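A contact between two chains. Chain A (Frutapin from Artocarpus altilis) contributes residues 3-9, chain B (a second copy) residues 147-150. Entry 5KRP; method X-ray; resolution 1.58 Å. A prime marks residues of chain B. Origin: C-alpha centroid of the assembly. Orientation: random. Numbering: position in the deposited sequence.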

ATOM      1  N   SER A   3      -7.986  -5.918   5.925  1.00 29.96           N
ATOM      2  CA  SER A   3      -6.793  -5.224   5.483  1.00 31.66           C
ATOM      3  C   SER A   3      -5.483  -6.039   5.734  1.00 33.52           C
ATOM      4  O   SER A   3      -5.309  -6.602   6.808  1.00 41.23           O
ATOM      5  N   GLN A   4      -4.542  -5.969   4.792  1.00 31.94           N
ATOM      6  CA  GLN A   4      -3.377  -6.830   4.744  1.00 32.98           C
ATOM      7  C   GLN A   4      -2.090  -5.989   4.561  1.00 26.64           C
ATOM      8  O   GLN A   4      -2.113  -4.871   4.082  1.00 26.60           O
ATOM      9  N   THR A   5      -0.986  -6.527   5.052  1.00 21.63           N
ATOM     10  CA  THR A   5       0.312  -5.946   4.796  1.00 21.44           C
ATOM     11  C   THR A   5       1.148  -7.042   4.113  1.00 19.54           C
ATOM     12  O   THR A   5       0.876  -8.263   4.152  1.00 22.77           O
ATOM     13  N   ILE A   6       2.206  -6.587   3.519  1.00 18.15           N
ATOM     14  CA  ILE A   6       3.291  -7.460   3.018  1.00 18.09           C
ATOM     15  C   ILE A   6       3.872  -8.210   4.189  1.00 18.28           C
ATOM     16  O   ILE A   6       4.105  -7.625   5.269  1.00 18.45           O
ATOM     17  N   THR A   7       4.083  -9.521   3.996  1.00 15.92           N
ATOM     18  CA  THR A   7       4.668 -10.358   5.025  1.00 16.88           C
ATOM     19  C   THR A   7       5.833 -11.173   4.389  1.00 17.00           C
ATOM     20  O   THR A   7       5.645 -11.880   3.378  1.00 16.38           O
ATOM     21  N   VAL A   8       7.005 -11.002   4.954  1.00 15.96           N
ATOM     22  CA  VAL A   8       8.175 -11.720   4.553  1.00 16.95           C
ATOM     23  C   VAL A   8       8.716 -12.602   5.696  1.00 15.69           C
ATOM     24  O   VAL A   8       8.419 -12.419   6.886  1.00 16.28           O
ATOM     25  N   GLY A   9       9.516 -13.592   5.271  1.00 14.83           N
ATOM     26  CA  GLY A   9       9.838 -14.705   6.175  1.00 15.53           C
ATOM     27  C   GLY A   9       8.621 -15.642   6.215  1.00 17.73           C
ATOM     28  O   GLY A   9       7.821 -15.723   5.232  1.00 19.17           O
TER
ATOM     29  N   HIS B 147      11.446  -4.657  -5.266  1.00 15.11           N
ATOM     30  CA  HIS B 147      10.315  -3.840  -4.875  1.00 15.58           C
ATOM     31  C   HIS B 147       9.108  -4.744  -4.691  1.00 16.54           C
ATOM     32  O   HIS B 147       8.868  -5.650  -5.511  1.00 16.15           O
ATOM     33  N   MET B 148       8.333  -4.487  -3.613  1.00 15.11           N
ATOM     34  CA  MET B 148       7.141  -5.271  -3.241  1.00 15.82           C
ATOM     35  C   MET B 148       5.850  -4.474  -3.068  1.00 16.43           C
ATOM     36  O   MET B 148       5.863  -3.306  -2.661  1.00 16.73           O
ATOM     37  N   ALA B 149       4.735  -5.071  -3.480  1.00 17.11           N
ATOM     38  CA  ALA B 149       3.441  -4.431  -3.271  1.00 19.55           C
ATOM     39  C   ALA B 149       2.412  -5.530  -2.918  1.00 24.96           C
ATOM     40  O   ALA B 149       2.722  -6.698  -2.965  1.00 22.64           O
ATOM     41  N   LEU B 150       1.228  -5.120  -2.475  1.00 26.66           N
ATOM     42  CA  LEU B 150       0.112  -6.084  -2.324  1.00 33.78           C
ATOM     43  C   LEU B 150      -0.643  -6.259  -3.649  1.00 39.58           C
ATOM     44  O   LEU B 150      -0.958  -7.392  -3.999  1.00 53.80           O
ATOM     45  OXT LEU B 150      -1.017  -5.283  -4.368  1.00 49.99           O
TER

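No hydrogen bond crosses this contact, although it brings a strand and the C-terminal end of a chain close together. The strand axes approach to 8.4 Å, and at that separation the backbones do not pair; the angle between their directions is 129°. What fills the gap is side chain. Even the tightest approach, 3.2 Å from Gln4 O to Leu150′ CD1, sets a carbonyl oxygen against a methyl group, which has no polar hydrogen to offer.

Ile6 is the centre of the packing. Its CA-to-CB bond points sideways, yet the m, t rotamer carries the end of the side chain nearer to chain B, so that CD1 lies 3.8 Å from Met148′ C and also 3.8 Å from Ala149′ CA. The branched chain reaches further partners as well: CG2 meets Met148′ CE at 4.0 Å, and CG1 meets Leu150′ CG at 4.3 Å. A beta-branched, wholly apolar residue suits this place because its CG1-CD1 arm reaches Met148′, Ala149′ and Leu150′ while CG2 adds a second contact with Met148′, and the side chain has no polar group to satisfy.

Met148′ points toward chain A and adopts m, t, p. The extended chi2 carries the sulfur outward, and the p turn at chi3 then sets the terminal methyl beside Ile6. The SD atom itself lies 4.0 Å from CG1 of Val8, an m rotamer that points toward chain B. A long, unbranched thioether can thus span both partners, which lie two residues apart on the strand.

Leu150′ closes the other end of the contact. It points toward chain A in the m, t rotamer, and its forked end rests on the backbone of the facing stretch: CD2 is 3.9 Å from Thr5 C and 4.1 Å from Ile6 N. The same methyl comes within 4.1 Å of Gln4 CB. Although this leucine ends the chain, its carboxylate makes no hydrogen bond to the facing stretch.

Gln4 begins toward chain B, but its m, m rotamer leads the amide end away. Only the aliphatic base of the side chain therefore meets Leu150′, and the polar group is left in an exposed setting. Thr5 (p) and Thr7 (m) both direct CB away from the contact, where their hydroxyls find hydrogen-bonding partners elsewhere in the structure. Ala149′ also turns its methyl away, and its backbone CA remains accessible to Ile6. Gly9, beyond the contact, has a positive phi of 77°, a conformation that favours glycine.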

ATOM      1  CB  SER A   3      -6.621  -3.928   6.241  1.00 29.83           C
ATOM      2  OG  SER A   3      -5.736  -3.120   5.549  1.00 39.03           O
ATOM      3  CB  GLN A   4      -3.513  -7.806   3.567  1.00 44.33           C
ATOM      4  CG  GLN A   4      -4.343  -9.024   3.911  1.00 57.40           C
ATOM      5  CD  GLN A   4      -3.715  -9.900   4.991  1.00 65.25           C
ATOM      6  OE1 GLN A   4      -2.520  -9.784   5.301  1.00 73.04           O
ATOM      7  NE2 GLN A   4      -4.523 -10.789   5.575  1.00 66.78           N
ATOM      8  CB  THR A   5       0.991  -5.529   6.113  1.00 23.16           C
ATOM      9  OG1 THR A   5       0.956  -6.649   6.985  1.00 23.31           O
ATOM     10  CG2 THR A   5       0.274  -4.321   6.780  1.00 24.13           C
ATOM     11  CB  ILE A   6       4.326  -6.609   2.286  1.00 21.35           C
ATOM     12  CG1 ILE A   6       3.682  -6.199   0.951  1.00 24.17           C
ATOM     13  CG2 ILE A   6       5.645  -7.365   2.068  1.00 24.51           C
ATOM     14  CD1 ILE A   6       4.353  -5.018   0.365  1.00 26.09           C
ATOM     15  CB  THR A   7       3.623 -11.312   5.660  1.00 17.49           C
ATOM     16  OG1 THR A   7       2.475 -10.561   6.100  1.00 18.06           O
ATOM     17  CG2 THR A   7       4.200 -12.141   6.740  1.00 20.56           C
ATOM     18  CB  VAL A   8       9.276 -10.787   4.009  1.00 17.31           C
ATOM     19  CG1 VAL A   8       8.776 -10.132   2.704  1.00 20.33           C
ATOM     20  CG2 VAL A   8       9.670  -9.712   5.000  1.00 18.45           C
TER
ATOM     21  CB  HIS B 147       9.989  -2.793  -5.941  1.00 15.57           C
ATOM     22  CG  HIS B 147      11.098  -1.843  -6.232  1.00 16.81           C
ATOM     23  ND1 HIS B 147      11.548  -0.926  -5.310  1.00 18.76           N
ATOM     24  CD2 HIS B 147      11.801  -1.620  -7.361  1.00 17.35           C
ATOM     25  CE1 HIS B 147      12.474  -0.159  -5.861  1.00 20.99           C
ATOM     26  NE2 HIS B 147      12.655  -0.558  -7.112  1.00 18.86           N
ATOM     27  CB  MET B 148       7.420  -6.084  -1.950  1.00 18.78           C
ATOM     28  CG  MET B 148       8.536  -7.133  -2.185  1.00 21.98           C
ATOM     29  SD  MET B 148       8.863  -7.983  -0.615  1.00 25.42           S
ATOM     30  CE  MET B 148       7.524  -9.106  -0.940  1.00 28.33           C
ATOM     31  CB  ALA B 149       3.015  -3.679  -4.483  1.00 22.92           C
ATOM     32  CB  LEU B 150      -0.866  -5.563  -1.305  1.00 30.00           C
ATOM     33  CG  LEU B 150      -0.489  -5.690   0.139  1.00 38.57           C
ATOM     34  CD1 LEU B 150      -1.303  -4.722   1.003  1.00 43.14           C
ATOM     35  CD2 LEU B 150      -0.731  -7.096   0.652  1.00 35.84           C
TER